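Local coordinates for flavin reductase domain protein, FMN-binding (Shewanella baltica, PDB 3HMZ) that binds flavin mononucleotide and probably acts as a flavin-dependent oxidoreductase that uses NAD or NADP as acceptor, at residues Y23-H28 / A131-K136; S35-G40 / D122-A127; A56-T61 / A152-A157. All coordinates share one frame; numbering follows the deposited sequence. Where two conformers were deposited one is given.

Contact 1 (Y23-H28 / A131-K136); sequences YRLLNH and AWLACK
The bond from Arg-24 NE to Tyr-23 OH, 3.0 Å long and nearly straight at 175°, lies in the turn that delivers Leu-25 and Leu-26 to Ala-131 and Leu-133. In this FMN-binding split-barrel fold, the loop between strands 14-16 and 32-38 packs against the face of strand 131-138 that carries Ala-131 and Leu-133. The phenol oxygen sits in the guanidinium plane, and Arg-24 CG rides 3.4 Å above the Tyr-23 ring, displaced toward its rim.

Across the contact everything is apolar, and the two leucines of the turn divide the work. In Leu-25, chi1 -63° sets CG anti to the carbonyl carbon and chi2 170° then places CD1, which settles on Leu-133 CG at 4.0 Å, while CD2 meets Ala-131 CB at 3.7 Å. The Leu-25 and Leu-133 side chains pass one another pointing opposite ways, bringing Leu-133 CD1 beside both CB and CD1 of Leu-25. Phe-164 and Trp-169 also touch Leu-25, and on the same turn Asn-27 OD1 bonds to Trp-49 NE1 of the second subunit, a tryptophan that binds FMN. The other branch of Leu-133 serves Leu-26, with CD2 lying 4.2 Å from Leu-26 CD1.

Contact 2 (S35-G40 / D122-A127); sequences SARSQG and DLPFVA
Ser-35 and Arg-37, alternate residues of strand 32-38, both reach the loop segment around Pro-124 that covers this face of the FMN-binding split barrel. The paths of 35-37 and 122-124 run roughly opposite ways, yet the segments meet by side chains against side chains and backbone, not as paired strands. Ala-36, between the two, points to the other side, where Phe-73 and Ile-74 of helix 69-77 receive it.

The neutral hydrogen bond belongs to Ser-35. Its OG, placed between the backbone N and the carbonyl carbon (chi1 62°), donates to Pro-124 O at 2.7 Å, approaching somewhat tilted from the carbonyl plane. Gln-83 NE2 hydrogen-bonds the same hydroxyl, Ser-35 OG, so two partners hold this buried atom.

The ionic part is the salt bridge from Arg-37 NH1 to Asp-122 OD1, 2.7 Å long with an angle of 157° at the hydrogen. The oxygen lies in the guanidinium plane, but is itself met on its anti side and well out of the carboxylate plane, and the two flat groups stand 65° apart. Glu-117 OE2 also pairs with NH1 and Asp-42 OD1 with NE; three acidic partners would be expected to favour the charged arginine and limit its rotation.

Between these polar ends the contacts are van der Waals packing. One face of the guanidinium lies over the peptide joining Leu-123 to Pro-124, with Leu-123 C 3.8 Å above its plane, offset toward the rim. The proline ring presses on the strand backbone and its neighbours: Pro-124 CG is 4.0 Å from Ser-35 CB, and Pro-124 CD is 4.0 Å from Arg-37 CB. Nearest to the main chain, Pro-124 CG comes within 3.6 Å of Ala-36 O.

Contact 3 (A56-T61 / A152-A157); sequences APPKLT and AEVIGA
Lys-59 and Glu-153 form a non-hydrogen-bonded antiparallel pair, their CA atoms 4.4 Å apart, where strands 58-61 and 152-157 run at 132° to one another, and backbone bonds flank it: Leu-60 N to Ala-152 O at 3.0 Å and Ala-152 N to Leu-60 O at 2.9 Å in the adjoining hydrogen-bonded pair, and Val-154 N to Pro-58 O at 2.9 Å.

Val-154 is the side chain shared by two partners. Pro-58 crosses it at about a right angle, CG lying 3.7 Å from Val-154 CB. Leu-60 crosses it similarly; with chi1 61° its CG sits between backbone N and carbonyl carbon, and CD2 comes 3.8 Å from Val-154 CG2. On the face that Leu-60 shares with Ala-152, Leu-60 CD1 is 4.3 Å from Ala-152 CB.

Beyond these pairs, a classic beta bulge sets Ile-155 and Gly-156 together opposite Ala-134. Strand 149-160 runs between strands 58-63 and 131-138 in the barrel, with Leu-60 touching Ile-82 of strand 79-84 and strand 41-55 bordering strand 58-63 on its other edge.

Overall arrangement
Along the chain the segments come as 23-28, 35-40, 56-61, 122-127, 131-136 and 152-157: the span of contact 2 falls within that of contact 1, while contact 3 crosses both, its segments alternating with theirs. All three reach one antiparallel sheet, curled into the split barrel. Contacts 1 and 3 are neighbours, their centres about 7 Å apart: strands 131-138 and 149-160 are bonded side by side, and Leu-26 packs on Leu-60. Contact 2 lies further off, its centre about 16 Å from that of contact 1 and 17 Å from that of contact 3; it meets contact 1 at Trp-132, whose NE1 probably hydrogen-bonds Val-126 O and whose ring packs on Phe-125. Together they knit sequence-distant parts into the FMN-carrying domain.

Contact 1 (Y23-H28 / A131-K136)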
loop_
_atom_site.group_PDB
_atom_site.type_symbol
_atom_site.label_atom_id
_atom_site.label_comp_id
_atom_site.label_asym_id
_atom_site.label_seq_id
_atom_site.Cartn_x
_atom_site.Cartn_y
_atom_site.Cartn_z
ATOM N N TYR A 23 -12.702 -0.574 -2.215
ATOM C CA TYR A 23 -11.304 -1.057 -1.997
ATOM C C TYR A 23 -10.401 -0.756 -3.209
ATOM O O TYR A 23 -9.187 -0.555 -3.057
ATOM C CB TYR A 23 -11.252 -2.557 -1.679
ATOM C CG TYR A 23 -11.471 -3.423 -2.887
ATOM C CD1 TYR A 23 -12.753 -3.712 -3.372
ATOM C CD2 TYR A 23 -10.391 -3.920 -3.592
ATOM C CE1 TYR A 23 -12.935 -4.449 -4.531
ATOM C CE2 TYR A 23 -10.569 -4.661 -4.740
ATOM C CZ TYR A 23 -11.840 -4.943 -5.202
ATOM O OH TYR A 23 -12.011 -5.666 -6.361
ATOM N N ARG A 24 -11.001 -0.691 -4.399
ATOM C CA ARG A 24 -10.216 -0.437 -5.620
ATOM C C ARG A 24 -9.566 0.951 -5.642
ATOM O O ARG A 24 -8.572 1.170 -6.317
ATOM C CB ARG A 24 -11.061 -0.623 -6.857
ATOM C CG ARG A 24 -11.502 -2.065 -7.019
ATOM C CD ARG A 24 -12.227 -2.234 -8.271
ATOM N NE ARG A 24 -12.751 -3.591 -8.424
ATOM C CZ ARG A 24 -13.470 -3.973 -9.466
ATOM N NH1 ARG A 24 -13.807 -3.109 -10.409
ATOM N NH2 ARG A 24 -13.907 -5.226 -9.529
ATOM N N LEU A 25 -10.129 1.875 -4.859
ATOM C CA LEU A 25 -9.596 3.215 -4.764
ATOM C C LEU A 25 -8.177 3.209 -4.156
ATOM O O LEU A 25 -7.421 4.167 -4.340
ATOM C CB LEU A 25 -10.531 4.113 -3.934
ATOM C CG LEU A 25 -11.926 4.292 -4.551
ATOM C CD1 LEU A 25 -12.896 4.997 -3.574
ATOM C CD2 LEU A 25 -11.882 5.030 -5.904
ATOM N N LEU A 26 -7.850 2.179 -3.361
ATOM C CA LEU A 26 -6.567 2.092 -2.691
ATOM C C LEU A 26 -5.711 0.922 -3.157
ATOM O O LEU A 26 -4.632 0.719 -2.619
ATOM C CB LEU A 26 -6.775 1.967 -1.177
ATOM C CG LEU A 26 -7.543 3.093 -0.510
ATOM C CD1 LEU A 26 -7.706 2.836 0.975
ATOM C CD2 LEU A 26 -6.889 4.468 -0.769
ATOM N N ASN A 27 -6.213 0.114 -4.095
ATOM C CA ASN A 27 -5.565 -1.166 -4.406
ATOM C C ASN A 27 -4.154 -1.048 -4.969
ATOM O O ASN A 27 -3.305 -1.895 -4.684
ATOM C CB ASN A 27 -6.461 -2.014 -5.300
ATOM C CG ASN A 27 -6.671 -3.406 -4.777
ATOM O OD1 ASN A 27 -6.642 -3.633 -3.584
ATOM N ND2 ASN A 27 -6.966 -4.327 -5.670
ATOM N N HIS A 28 -3.923 0.042 -5.706
ATOM C CA HIS A 28 -2.633 0.336 -6.291
ATOM C C HIS A 28 -1.625 0.962 -5.293
ATOM O O HIS A 28 -0.509 1.313 -5.675
ATOM C CB HIS A 28 -2.789 1.192 -7.536
ATOM C CG HIS A 28 -3.394 2.526 -7.284
ATOM N ND1 HIS A 28 -4.639 2.690 -6.707
ATOM C CD2 HIS A 28 -2.960 3.757 -7.617
ATOM C CE1 HIS A 28 -4.910 3.983 -6.639
ATOM N NE2 HIS A 28 -3.901 4.656 -7.177
ATOM N N ALA A 131 -10.308 10.777 -5.018
ATOM C CA ALA A 131 -11.219 9.850 -4.366
ATOM C C ALA A 131 -11.185 10.067 -2.876
ATOM O O ALA A 131 -10.163 10.528 -2.336
ATOM C CB ALA A 131 -10.788 8.384 -4.699
ATOM N N TRP A 132 -12.311 9.744 -2.221
ATOM C CA TRP A 132 -12.495 9.921 -0.794
ATOM C C TRP A 132 -13.243 8.723 -0.218
ATOM O O TRP A 132 -14.189 8.232 -0.841
ATOM C CB TRP A 132 -13.321 11.162 -0.495
ATOM C CG TRP A 132 -12.830 12.444 -1.114
ATOM C CD1 TRP A 132 -12.092 13.411 -0.500
ATOM C CD2 TRP A 132 -13.080 12.910 -2.445
ATOM N NE1 TRP A 132 -11.826 14.436 -1.377
ATOM C CE2 TRP A 132 -12.416 14.147 -2.582
ATOM C CE3 TRP A 132 -13.751 12.382 -3.541
ATOM C CZ2 TRP A 132 -12.454 14.867 -3.750
ATOM C CZ3 TRP A 132 -13.795 13.087 -4.692
ATOM C CH2 TRP A 132 -13.144 14.323 -4.794
ATOM N N LEU A 133 -12.819 8.288 0.969
ATOM C CA LEU A 133 -13.419 7.198 1.695
ATOM C C LEU A 133 -13.715 7.676 3.127
ATOM O O LEU A 133 -12.781 8.033 3.866
ATOM C CB LEU A 133 -12.486 5.989 1.717
ATOM C CG LEU A 133 -12.045 5.393 0.360
ATOM C CD1 LEU A 133 -10.818 6.078 -0.255
ATOM C CD2 LEU A 133 -11.757 3.874 0.508
ATOM N N ALA A 134 -14.998 7.700 3.505
ATOM C CA ALA A 134 -15.424 8.038 4.878
ATOM C C ALA A 134 -15.258 6.775 5.738
ATOM O O ALA A 134 -15.733 5.708 5.360
ATOM C CB ALA A 134 -16.826 8.506 4.882
ATOM N N CYS A 135 -14.585 6.929 6.878
ATOM C CA CYS A 135 -14.169 5.804 7.708
ATOM C C CYS A 135 -14.625 5.947 9.153
ATOM O O CYS A 135 -14.564 7.018 9.742
ATOM C CB CYS A 135 -12.649 5.696 7.711
ATOM S SG CYS A 135 -11.916 5.404 6.089
ATOM N N LYS A 136 -15.076 4.820 9.695
ATOM C CA LYS A 136 -15.503 4.705 11.083
ATOM C C LYS A 136 -14.500 3.772 11.760
ATOM O O LYS A 136 -14.397 2.600 11.399
ATOM C CB LYS A 136 -16.902 4.132 11.198
ATOM C CG LYS A 136 -17.433 4.013 12.656
ATOM C CD LYS A 136 -18.777 3.352 12.646
ATOM C CE LYS A 136 -19.326 3.288 14.070
ATOM N NZ LYS A 136 -20.615 2.523 14.109
#

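Contact 2 (S35-G40 / D122-A127)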
loop_
_atom_site.group_PDB
_atom_site.type_symbol
_atom_site.label_atom_id
_atom_site.label_comp_id
_atom_site.label_asym_id
_atom_site.label_seq_id
_atom_site.Cartn_x
_atom_site.Cartn_y
_atom_site.Cartn_z
ATOM N N SER A 35 -7.763 12.888 6.949
ATOM C CA SER A 35 -8.390 14.062 7.583
ATOM C C SER A 35 -9.351 13.663 8.682
ATOM O O SER A 35 -9.990 12.600 8.636
ATOM C CB SER A 35 -9.057 14.926 6.536
ATOM O OG SER A 35 -10.088 14.208 5.885
ATOM N N ALA A 36 -9.513 14.576 9.643
ATOM C CA ALA A 36 -10.354 14.308 10.800
ATOM C C ALA A 36 -10.760 15.620 11.446
ATOM O O ALA A 36 -10.123 16.652 11.213
ATOM C CB ALA A 36 -9.619 13.369 11.822
ATOM N N ARG A 37 -11.813 15.524 12.246
ATOM C CA ARG A 37 -12.369 16.636 12.981
ATOM C C ARG A 37 -12.556 16.282 14.454
ATOM O O ARG A 37 -13.025 15.199 14.778
ATOM C CB ARG A 37 -13.721 16.962 12.388
ATOM C CG ARG A 37 -14.443 18.172 13.013
ATOM C CD ARG A 37 -15.716 18.424 12.244
ATOM N NE ARG A 37 -15.398 18.981 10.919
ATOM C CZ ARG A 37 -16.253 19.242 9.938
ATOM N NH1 ARG A 37 -17.547 18.999 10.038
ATOM N NH2 ARG A 37 -15.784 19.780 8.824
ATOM N N SER A 38 -12.231 17.227 15.327
ATOM C CA SER A 38 -12.483 17.023 16.763
ATOM C C SER A 38 -12.819 18.383 17.362
ATOM O O SER A 38 -12.062 19.346 17.173
ATOM C CB SER A 38 -11.303 16.420 17.474
ATOM O OG SER A 38 -11.663 16.119 18.839
ATOM N N GLN A 39 -13.965 18.428 18.049
ATOM C CA GLN A 39 -14.468 19.635 18.710
ATOM C C GLN A 39 -14.425 20.835 17.747
ATOM O O GLN A 39 -13.965 21.940 18.066
ATOM C CB GLN A 39 -13.735 19.841 20.045
ATOM C CG GLN A 39 -14.049 18.728 21.031
ATOM C CD GLN A 39 -15.547 18.565 21.267
ATOM O OE1 GLN A 39 -16.069 17.450 21.301
ATOM N NE2 GLN A 39 -16.249 19.685 21.392
ATOM N N GLY A 40 -14.899 20.569 16.526
ATOM C CA GLY A 40 -14.968 21.573 15.473
ATOM C C GLY A 40 -13.707 22.011 14.765
ATOM O O GLY A 40 -13.777 22.901 13.916
ATOM N N ASP A 122 -19.974 14.573 9.534
ATOM C CA ASP A 122 -19.356 15.653 10.273
ATOM C C ASP A 122 -17.862 15.493 10.091
ATOM O O ASP A 122 -17.100 15.328 11.044
ATOM C CB ASP A 122 -19.770 15.580 11.743
ATOM C CG ASP A 122 -19.349 16.802 12.529
ATOM O OD1 ASP A 122 -19.147 17.890 11.938
ATOM O OD2 ASP A 122 -19.210 16.656 13.763
ATOM N N LEU A 123 -17.450 15.555 8.817
ATOM C CA LEU A 123 -16.086 15.309 8.425
ATOM C C LEU A 123 -15.564 16.280 7.385
ATOM O O LEU A 123 -16.316 16.719 6.536
ATOM C CB LEU A 123 -15.947 13.900 7.807
ATOM C CG LEU A 123 -16.031 12.711 8.769
ATOM C CD1 LEU A 123 -16.259 11.380 8.053
ATOM C CD2 LEU A 123 -14.836 12.710 9.704
ATOM N N PRO A 124 -14.252 16.551 7.435
ATOM C CA PRO A 124 -13.612 17.369 6.407
ATOM C C PRO A 124 -13.068 16.500 5.271
ATOM O O PRO A 124 -12.377 15.502 5.531
ATOM C CB PRO A 124 -12.454 18.011 7.157
ATOM C CG PRO A 124 -12.064 16.989 8.200
ATOM C CD PRO A 124 -13.288 16.201 8.501
ATOM N N PHE A 125 -13.399 16.875 4.046
ATOM C CA PHE A 125 -12.905 16.231 2.838
ATOM C C PHE A 125 -11.978 17.241 2.121
ATOM O O PHE A 125 -12.286 18.452 2.083
ATOM C CB PHE A 125 -14.054 15.871 1.913
ATOM C CG PHE A 125 -14.951 14.783 2.441
ATOM C CD1 PHE A 125 -15.886 15.036 3.425
ATOM C CD2 PHE A 125 -14.857 13.505 1.938
ATOM C CE1 PHE A 125 -16.712 14.010 3.890
ATOM C CE2 PHE A 125 -15.693 12.503 2.364
ATOM C CZ PHE A 125 -16.635 12.761 3.371
ATOM N N VAL A 126 -10.892 16.758 1.524
ATOM C CA VAL A 126 -9.927 17.629 0.858
ATOM C C VAL A 126 -10.304 17.841 -0.605
ATOM O O VAL A 126 -10.380 16.898 -1.382
ATOM C CB VAL A 126 -8.484 17.122 1.021
ATOM C CG1 VAL A 126 -7.499 18.034 0.289
ATOM C CG2 VAL A 126 -8.113 16.928 2.536
ATOM N N ALA A 127 -10.543 19.087 -0.978
ATOM C CA ALA A 127 -10.817 19.449 -2.369
ATOM C C ALA A 127 -9.627 19.139 -3.273
ATOM O O ALA A 127 -8.479 19.286 -2.853
ATOM C CB ALA A 127 -11.154 20.965 -2.501
#

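Contact 3 (A56-T61 / A152-A157)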
loop_
_atom_site.group_PDB
_atom_site.type_symbol
_atom_site.label_atom_id
_atom_site.label_comp_id
_atom_site.label_asym_id
_atom_site.label_seq_id
_atom_site.Cartn_x
_atom_site.Cartn_y
_atom_site.Cartn_z
ATOM N N ALA A 56 -15.938 -6.343 1.400
ATOM C CA ALA A 56 -17.383 -6.186 1.530
ATOM C C ALA A 56 -17.814 -6.729 2.864
ATOM O O ALA A 56 -17.816 -7.965 3.049
ATOM C CB ALA A 56 -18.100 -6.898 0.385
ATOM N N PRO A 57 -18.133 -5.846 3.822
ATOM C CA PRO A 57 -18.065 -4.385 3.730
ATOM C C PRO A 57 -16.597 -3.954 3.726
ATOM O O PRO A 57 -15.760 -4.625 4.335
ATOM C CB PRO A 57 -18.810 -3.910 4.975
ATOM C CG PRO A 57 -18.781 -5.037 5.905
ATOM C CD PRO A 57 -18.813 -6.272 5.067
ATOM N N PRO A 58 -16.273 -2.869 2.992
ATOM C CA PRO A 58 -14.884 -2.445 2.957
ATOM C C PRO A 58 -14.289 -2.037 4.305
ATOM O O PRO A 58 -14.968 -1.445 5.146
ATOM C CB PRO A 58 -14.895 -1.273 1.993
ATOM C CG PRO A 58 -16.311 -0.795 2.034
ATOM C CD PRO A 58 -17.131 -2.015 2.182
ATOM N N LYS A 59 -13.009 -2.343 4.485
ATOM C CA LYS A 59 -12.239 -1.926 5.645
ATOM C C LYS A 59 -10.833 -1.554 5.162
ATOM O O LYS A 59 -10.385 -1.981 4.077
ATOM C CB LYS A 59 -12.123 -3.014 6.707
ATOM C CG LYS A 59 -13.450 -3.548 7.258
ATOM C CD LYS A 59 -13.183 -4.582 8.353
ATOM C CE LYS A 59 -14.403 -5.456 8.820
ATOM N NZ LYS A 59 -15.712 -5.003 8.466
ATOM N N LEU A 60 -10.166 -0.785 5.997
ATOM C CA LEU A 60 -8.785 -0.394 5.751
ATOM C C LEU A 60 -8.000 -0.253 7.040
ATOM O O LEU A 60 -8.593 -0.221 8.147
ATOM C CB LEU A 60 -8.729 0.858 4.850
ATOM C CG LEU A 60 -9.384 2.138 5.386
ATOM C CD1 LEU A 60 -8.607 2.808 6.561
ATOM C CD2 LEU A 60 -9.491 3.132 4.223
ATOM N N THR A 61 -6.684 -0.278 6.885
ATOM C CA THR A 61 -5.768 -0.024 7.959
ATOM C C THR A 61 -5.047 1.283 7.685
ATOM O O THR A 61 -4.815 1.637 6.519
ATOM C CB THR A 61 -4.706 -1.141 8.161
ATOM O OG1 THR A 61 -3.992 -1.351 6.931
ATOM C CG2 THR A 61 -5.376 -2.450 8.653
ATOM N N ALA A 152 -10.418 0.575 10.277
ATOM C CA ALA A 152 -11.702 1.234 10.110
ATOM C C ALA A 152 -12.595 0.584 9.086
ATOM O O ALA A 152 -12.102 -0.007 8.128
ATOM C CB ALA A 152 -11.511 2.738 9.713
ATOM N N GLU A 153 -13.904 0.733 9.294
ATOM C CA GLU A 153 -14.864 0.347 8.280
ATOM C C GLU A 153 -15.057 1.557 7.353
ATOM O O GLU A 153 -15.152 2.698 7.804
ATOM C CB GLU A 153 -16.189 -0.098 8.897
ATOM C CG GLU A 153 -17.370 -0.185 7.955
ATOM C CD GLU A 153 -18.451 -1.157 8.472
ATOM O OE1 GLU A 153 -18.457 -1.467 9.708
ATOM O OE2 GLU A 153 -19.223 -1.651 7.628
ATOM N N VAL A 154 -15.105 1.293 6.059
ATOM C CA VAL A 154 -15.370 2.352 5.061
ATOM C C VAL A 154 -16.898 2.364 4.926
ATOM O O VAL A 154 -17.528 1.333 4.575
ATOM C CB VAL A 154 -14.689 2.054 3.736
ATOM C CG1 VAL A 154 -15.167 3.043 2.674
ATOM C CG2 VAL A 154 -13.161 2.081 3.921
ATOM N N ILE A 155 -17.498 3.502 5.263
ATOM C CA ILE A 155 -18.949 3.688 5.242
ATOM C C ILE A 155 -19.489 4.484 4.074
ATOM O O ILE A 155 -20.704 4.610 3.915
ATOM C CB ILE A 155 -19.452 4.287 6.612
ATOM C CG1 ILE A 155 -18.901 5.695 6.858
ATOM C CG2 ILE A 155 -19.048 3.316 7.771
ATOM C CD1 ILE A 155 -19.451 6.390 8.146
ATOM N N GLY A 156 -18.592 5.068 3.278
ATOM C CA GLY A 156 -18.974 5.805 2.111
ATOM C C GLY A 156 -17.743 6.025 1.256
ATOM O O GLY A 156 -16.630 6.101 1.804
ATOM N N ALA A 157 -17.937 6.081 -0.067
ATOM C CA ALA A 157 -16.832 6.275 -0.997
ATOM C C ALA A 157 -17.304 7.059 -2.193
ATOM O O ALA A 157 -18.453 6.881 -2.652
ATOM C CB ALA A 157 -16.245 4.928 -1.395
#